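Local coordinates for protein RhCC (Rhodococcus jostii, PDB 4U5R) that acts as an unusual cofactor-independent oxygenase built on the beta-alpha-beta fold of the tautomerase superfamily, at the interface of chains A and B. Sequence-based numbering; all coordinates share one arbitrary frame. Chains: chain A/B, RhCC.

Contact 1: the interface of chains A and B. Residues chain A 2, 67, 69, 108, 112-114; chain B 63, 65, 102-106.
The imidazole of B:His104 has the A:Ile69 methyl CD1 centred over one face, 3.5 Å from the ring centroid, while its edges receive B:Arg63 NH1 and A:Asp67 OD2 in the ring plane. A:Tyr2 meets this imidazole edge-to-face, planes 61° apart. The B:Arg63 guanidinium lies between the B:Glu102 carboxylate on one face and A:Tyr2 CD1 on the other, with A:Ile69 CD1 at its edge. This is an interface of the deposited assembly, probably that of the trimer usual in the tautomerase superfamily of beta-alpha-beta proteins; strand 113-115 of chain A pairs antiparallel with strand 100-107 of chain B. A:Asp67 OD2 accepts from two donors: its anti lone pair from B:His104 NE2 at 2.8 Å, nearly straight (173°), and its syn lone pair from B:Arg65 NE at 2.7 Å. The extended B:Arg65 chain, CG anti to the backbone N (chi1 -179°), carries that NE across to the acid. B:Arg63 NH1 donates to B:His104 ND1 at 2.9 Å, so both ring nitrogens are engaged and the ring's rotation is fixed; the pattern would suit a neutral imidazole with its hydrogen on NE2, although protons are not seen. An alanine in place of B:His104 would remove the ring and would probably leave A:Ile69 CD1 without its aromatic platform and A:Asp67 held mainly by B:Arg65. A:Trp113 NE1 donates to the anti lone pair of B:Glu102 OE2 at 2.6 Å, a reach suited to a large indole, whose face carries A:Ile69 CG2. Strand pairing adds A:Arg114 N to B:Ile103 O at 3.0 Å, with the reciprocal B:Ile103 N to A:Arg114 O; just before the strand, B:Ile105 N bonds to A:Leu112 O. Water 1 joins A:Thr108 OG1 to B:Ile105 O.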
# COMPACT_ATOMS: atom_id res chain seq x y z
N TYR A 2 -9.73 0.71 -3.95
CA TYR A 2 -8.56 0.26 -4.66
C TYR A 2 -8.21 -1.14 -4.16
O TYR A 2 -7.74 -1.27 -3.04
CB TYR A 2 -7.43 1.26 -4.42
CG TYR A 2 -6.06 0.80 -4.80
CD1 TYR A 2 -5.65 0.81 -6.13
CD2 TYR A 2 -5.14 0.40 -3.83
CE1 TYR A 2 -4.38 0.40 -6.48
CE2 TYR A 2 -3.87 -0.01 -4.18
CZ TYR A 2 -3.50 -0.00 -5.51
OH TYR A 2 -2.24 -0.41 -5.87
N ASP A 67 -7.58 -0.26 -0.33
CA ASP A 67 -7.74 1.07 0.25
C ASP A 67 -9.16 1.53 0.05
O ASP A 67 -9.71 1.42 -1.06
CB ASP A 67 -6.79 2.09 -0.39
CG ASP A 67 -5.37 2.01 0.14
OD1 ASP A 67 -5.14 1.38 1.19
OD2 ASP A 67 -4.48 2.58 -0.52
N ILE A 69 -11.20 4.99 0.10
CA ILE A 69 -10.86 6.40 -0.06
C ILE A 69 -12.07 7.32 0.00
O ILE A 69 -12.02 8.38 0.63
CB ILE A 69 -10.14 6.64 -1.40
CG1 ILE A 69 -9.10 5.54 -1.64
CG2 ILE A 69 -9.50 8.02 -1.42
CD1 ILE A 69 -8.62 5.44 -3.09
N THR A 108 -7.80 5.80 3.67
CA THR A 108 -6.91 6.90 3.30
C THR A 108 -7.71 8.21 3.13
O THR A 108 -8.93 8.18 2.99
CB THR A 108 -6.11 6.57 1.98
OG1 THR A 108 -6.96 6.64 0.83
CG2 THR A 108 -5.50 5.20 2.07
N LEU A 112 -7.18 13.72 -0.54
CA LEU A 112 -5.94 13.52 -1.28
C LEU A 112 -6.18 12.50 -2.37
O LEU A 112 -5.48 11.50 -2.46
CB LEU A 112 -4.81 13.05 -0.36
CG LEU A 112 -4.44 14.00 0.79
CD1 LEU A 112 -3.41 13.37 1.72
CD2 LEU A 112 -3.94 15.32 0.23
N TRP A 113 -7.16 12.78 -3.22
CA TRP A 113 -7.65 11.80 -4.17
C TRP A 113 -8.25 12.52 -5.36
O TRP A 113 -9.02 13.44 -5.19
CB TRP A 113 -8.66 10.89 -3.46
CG TRP A 113 -9.56 10.04 -4.32
CD1 TRP A 113 -9.18 9.20 -5.33
CD2 TRP A 113 -10.98 9.90 -4.20
NE1 TRP A 113 -10.28 8.56 -5.86
CE2 TRP A 113 -11.40 8.98 -5.18
CE3 TRP A 113 -11.94 10.48 -3.36
CZ2 TRP A 113 -12.73 8.62 -5.35
CZ3 TRP A 113 -13.27 10.13 -3.52
CH2 TRP A 113 -13.66 9.21 -4.52
N ARG A 114 -7.84 12.14 -6.57
CA ARG A 114 -8.43 12.71 -7.77
C ARG A 114 -8.72 11.58 -8.75
O ARG A 114 -8.00 10.58 -8.82
CB ARG A 114 -7.50 13.75 -8.42
CG ARG A 114 -7.12 14.93 -7.49
CD ARG A 114 -8.27 15.93 -7.30
NE ARG A 114 -7.87 17.11 -6.52
CZ ARG A 114 -8.03 17.24 -5.20
NH1 ARG A 114 -8.56 16.26 -4.47
NH2 ARG A 114 -7.63 18.36 -4.60
N ARG B 63 -3.17 3.68 -12.84
CA ARG B 63 -3.50 3.88 -11.43
C ARG B 63 -2.26 4.28 -10.64
O ARG B 63 -1.25 3.57 -10.68
CB ARG B 63 -4.14 2.60 -10.85
CG ARG B 63 -4.82 2.75 -9.49
CD ARG B 63 -5.87 3.85 -9.54
NE ARG B 63 -6.69 3.87 -8.34
CZ ARG B 63 -6.42 4.53 -7.22
NH1 ARG B 63 -5.29 5.23 -7.09
NH2 ARG B 63 -7.28 4.46 -6.21
N ARG B 65 -0.62 5.48 -6.84
CA ARG B 65 -0.81 5.53 -5.39
C ARG B 65 0.49 5.96 -4.74
O ARG B 65 1.53 5.49 -5.13
CB ARG B 65 -1.25 4.17 -4.84
CG ARG B 65 -1.49 4.19 -3.34
CD ARG B 65 -1.47 2.79 -2.73
NE ARG B 65 -1.88 2.88 -1.33
CZ ARG B 65 -1.08 3.24 -0.34
NH1 ARG B 65 0.20 3.51 -0.58
NH2 ARG B 65 -1.56 3.33 0.90
N GLU B 102 -6.35 7.61 -12.12
CA GLU B 102 -6.80 7.89 -10.77
C GLU B 102 -5.57 7.90 -9.87
O GLU B 102 -4.65 7.11 -10.06
CB GLU B 102 -7.83 6.86 -10.28
CG GLU B 102 -8.37 7.14 -8.89
CD GLU B 102 -9.42 6.14 -8.41
OE1 GLU B 102 -9.51 5.03 -8.97
OE2 GLU B 102 -10.14 6.47 -7.44
N ILE B 103 -5.57 8.78 -8.88
CA ILE B 103 -4.45 8.94 -7.96
C ILE B 103 -4.97 9.14 -6.56
O ILE B 103 -5.99 9.81 -6.36
CB ILE B 103 -3.56 10.17 -8.32
CG1 ILE B 103 -2.32 10.23 -7.41
CG2 ILE B 103 -4.37 11.47 -8.21
CD1 ILE B 103 -1.23 11.17 -7.95
N HIS B 104 -4.28 8.56 -5.58
CA HIS B 104 -4.52 8.91 -4.19
C HIS B 104 -3.26 8.81 -3.34
O HIS B 104 -2.28 8.15 -3.70
CB HIS B 104 -5.68 8.07 -3.60
CG HIS B 104 -5.35 6.65 -3.26
ND1 HIS B 104 -5.24 5.66 -4.22
CD2 HIS B 104 -5.18 6.03 -2.07
CE1 HIS B 104 -4.98 4.50 -3.63
NE2 HIS B 104 -4.94 4.70 -2.32
N ILE B 105 -3.29 9.53 -2.21
CA ILE B 105 -2.17 9.63 -1.29
C ILE B 105 -2.54 9.17 0.12
O ILE B 105 -3.63 9.43 0.62
CB ILE B 105 -1.64 11.07 -1.17
CG1 ILE B 105 -1.57 11.76 -2.53
CG2 ILE B 105 -0.29 11.08 -0.44
CD1 ILE B 105 -0.87 13.11 -2.51
N ALA B 106 -1.60 8.50 0.77
CA ALA B 106 -1.71 8.19 2.18
C ALA B 106 -0.52 8.81 2.91
O ALA B 106 0.54 8.98 2.32
CB ALA B 106 -1.76 6.69 2.39
O HOH W 1 -6.17 9.03 -0.18

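Contact 2: the interface of chains A and B. Residues chain A 109, 111-112; chain B 73, 79, 83, 105-107.
B:Arg79, on helix 76-90, starts with CG anti to the carbonyl carbon, runs on extended through chi2 and bends at chi3 (80°), which turns its guanidinium toward chain A. A:Asp111 answers with CG in the crowded position between its backbone N and carbonyl carbon (chi1 61°), and the short acid crosses the arginine at about a right angle. The pair forms a bidentate salt bridge at what is probably the trimer interface of this tautomerase-superfamily protein. The grip is side-on: B:Arg79 NE donates to A:Asp111 OD2 at 2.8 Å, arriving from above the carboxylate plane, while NH2 reaches the syn lone pair of OD1 at 3.0 Å. Both oxygens lie near the guanidinium plane, although the two flat groups are twisted 30° apart. Arginine suits the place because its third nitrogen remains available for its own chain: NH1 donates to the backbone oxygen B:Met73 O at 2.9 Å and more weakly to B:Glu107 OE1. B:Glu107 OE2 in turn accepts from B:Met73 N, so this second shell ties the loop to strand 100-107 and steadies the arginine; the two acids would probably favour its positive charge. A:Leu112 crosses B:Arg79 at about a right angle, laying CD2 over one guanidinium face toward the rim. That same methyl meets the aliphatic B:Arg79 CB at 3.8 Å and the B:Met73 methyl CE at 3.9 Å; a branched leucine tip can thus fill the angle between arginine stem and methionine end. B:Met83, bent at chi2 and chi3, sets its sulfur SD 3.8 Å from A:Leu112 CA, a flexible thioether packing against backbone. A:Pro109 places CB at the guanidinium edge, and A:Pro109 O bonds at 2.9 Å to water 2, the same molecule that bridges to B:Ile105 O.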
# COMPACT_ATOMS: atom_id res chain seq x y z
N PRO A 109 -7.03 9.36 3.16
CA PRO A 109 -7.78 10.62 3.24
C PRO A 109 -8.54 11.00 1.98
O PRO A 109 -7.97 11.01 0.90
CB PRO A 109 -6.68 11.66 3.53
CG PRO A 109 -5.56 10.89 4.08
CD PRO A 109 -5.58 9.59 3.35
N ASP A 111 -9.51 13.79 0.83
CA ASP A 111 -9.12 15.02 0.16
C ASP A 111 -7.80 14.90 -0.58
O ASP A 111 -7.34 15.86 -1.20
CB ASP A 111 -9.07 16.20 1.16
CG ASP A 111 -8.06 16.00 2.28
OD1 ASP A 111 -7.58 14.87 2.52
OD2 ASP A 111 -7.76 17.01 2.96
N LEU A 112 -7.18 13.72 -0.54
CA LEU A 112 -5.94 13.52 -1.28
C LEU A 112 -6.18 12.50 -2.37
O LEU A 112 -5.48 11.50 -2.46
CB LEU A 112 -4.81 13.05 -0.36
CG LEU A 112 -4.44 14.00 0.79
CD1 LEU A 112 -3.41 13.37 1.72
CD2 LEU A 112 -3.94 15.32 0.23
N MET B 73 1.07 17.15 5.57
CA MET B 73 0.44 18.32 4.98
C MET B 73 -0.72 18.74 5.87
O MET B 73 -1.73 18.03 5.96
CB MET B 73 -0.03 18.01 3.55
CG MET B 73 1.11 17.71 2.60
SD MET B 73 0.56 17.22 0.95
CE MET B 73 -0.23 15.65 1.30
N ARG B 79 -2.63 20.79 0.98
CA ARG B 79 -3.09 19.49 0.49
C ARG B 79 -3.68 19.59 -0.92
O ARG B 79 -3.38 18.76 -1.78
CB ARG B 79 -4.11 18.88 1.46
CG ARG B 79 -3.49 18.53 2.80
CD ARG B 79 -4.53 18.29 3.89
NE ARG B 79 -5.12 16.96 3.81
CZ ARG B 79 -4.55 15.86 4.32
NH1 ARG B 79 -3.37 15.94 4.93
NH2 ARG B 79 -5.16 14.69 4.20
N MET B 83 -2.10 17.96 -4.73
CA MET B 83 -2.88 17.29 -5.77
C MET B 83 -2.80 18.06 -7.08
O MET B 83 -2.66 17.46 -8.15
CB MET B 83 -4.35 17.14 -5.34
CG MET B 83 -4.53 16.41 -4.02
SD MET B 83 -3.54 14.90 -3.85
CE MET B 83 -4.22 13.78 -5.09
N ILE B 105 -3.29 9.53 -2.21
CA ILE B 105 -2.17 9.63 -1.29
C ILE B 105 -2.54 9.17 0.12
O ILE B 105 -3.63 9.43 0.62
CB ILE B 105 -1.64 11.07 -1.17
CG1 ILE B 105 -1.57 11.76 -2.53
CG2 ILE B 105 -0.29 11.08 -0.44
CD1 ILE B 105 -0.87 13.11 -2.51
N ALA B 106 -1.60 8.50 0.77
CA ALA B 106 -1.71 8.19 2.18
C ALA B 106 -0.52 8.81 2.91
O ALA B 106 0.54 8.98 2.32
CB ALA B 106 -1.76 6.69 2.39
N GLU B 107 -0.71 9.15 4.17
CA GLU B 107 0.37 9.65 5.01
C GLU B 107 0.68 8.57 6.03
O GLU B 107 -0.24 8.04 6.68
CB GLU B 107 -0.01 10.98 5.68
CG GLU B 107 -0.34 12.09 4.67
CD GLU B 107 -0.61 13.44 5.32
OE1 GLU B 107 -1.47 13.52 6.22
OE2 GLU B 107 0.04 14.43 4.93
O HOH W 2 -6.17 9.03 -0.18

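Contact 1 and contact 2 are neighbouring patches of one interface, their C-alpha centres about 8 Å apart. They share A:Leu112, B:Ile105 and B:Ala106, so the chain A segment that leads into strand 113-115 joins the two, against strand 100-107 of chain B. Contact 1 continues onto strand 61-68, whereas contact 2 reaches helix 76-90, so both layers of chain B are engaged. B:Ala106, an engineered replacement of the natural aspartate at a magnesium site, lies where the patches meet. The deposited assembly holds three copies, and this interface, which lacks exact two-fold symmetry, fits a trimer.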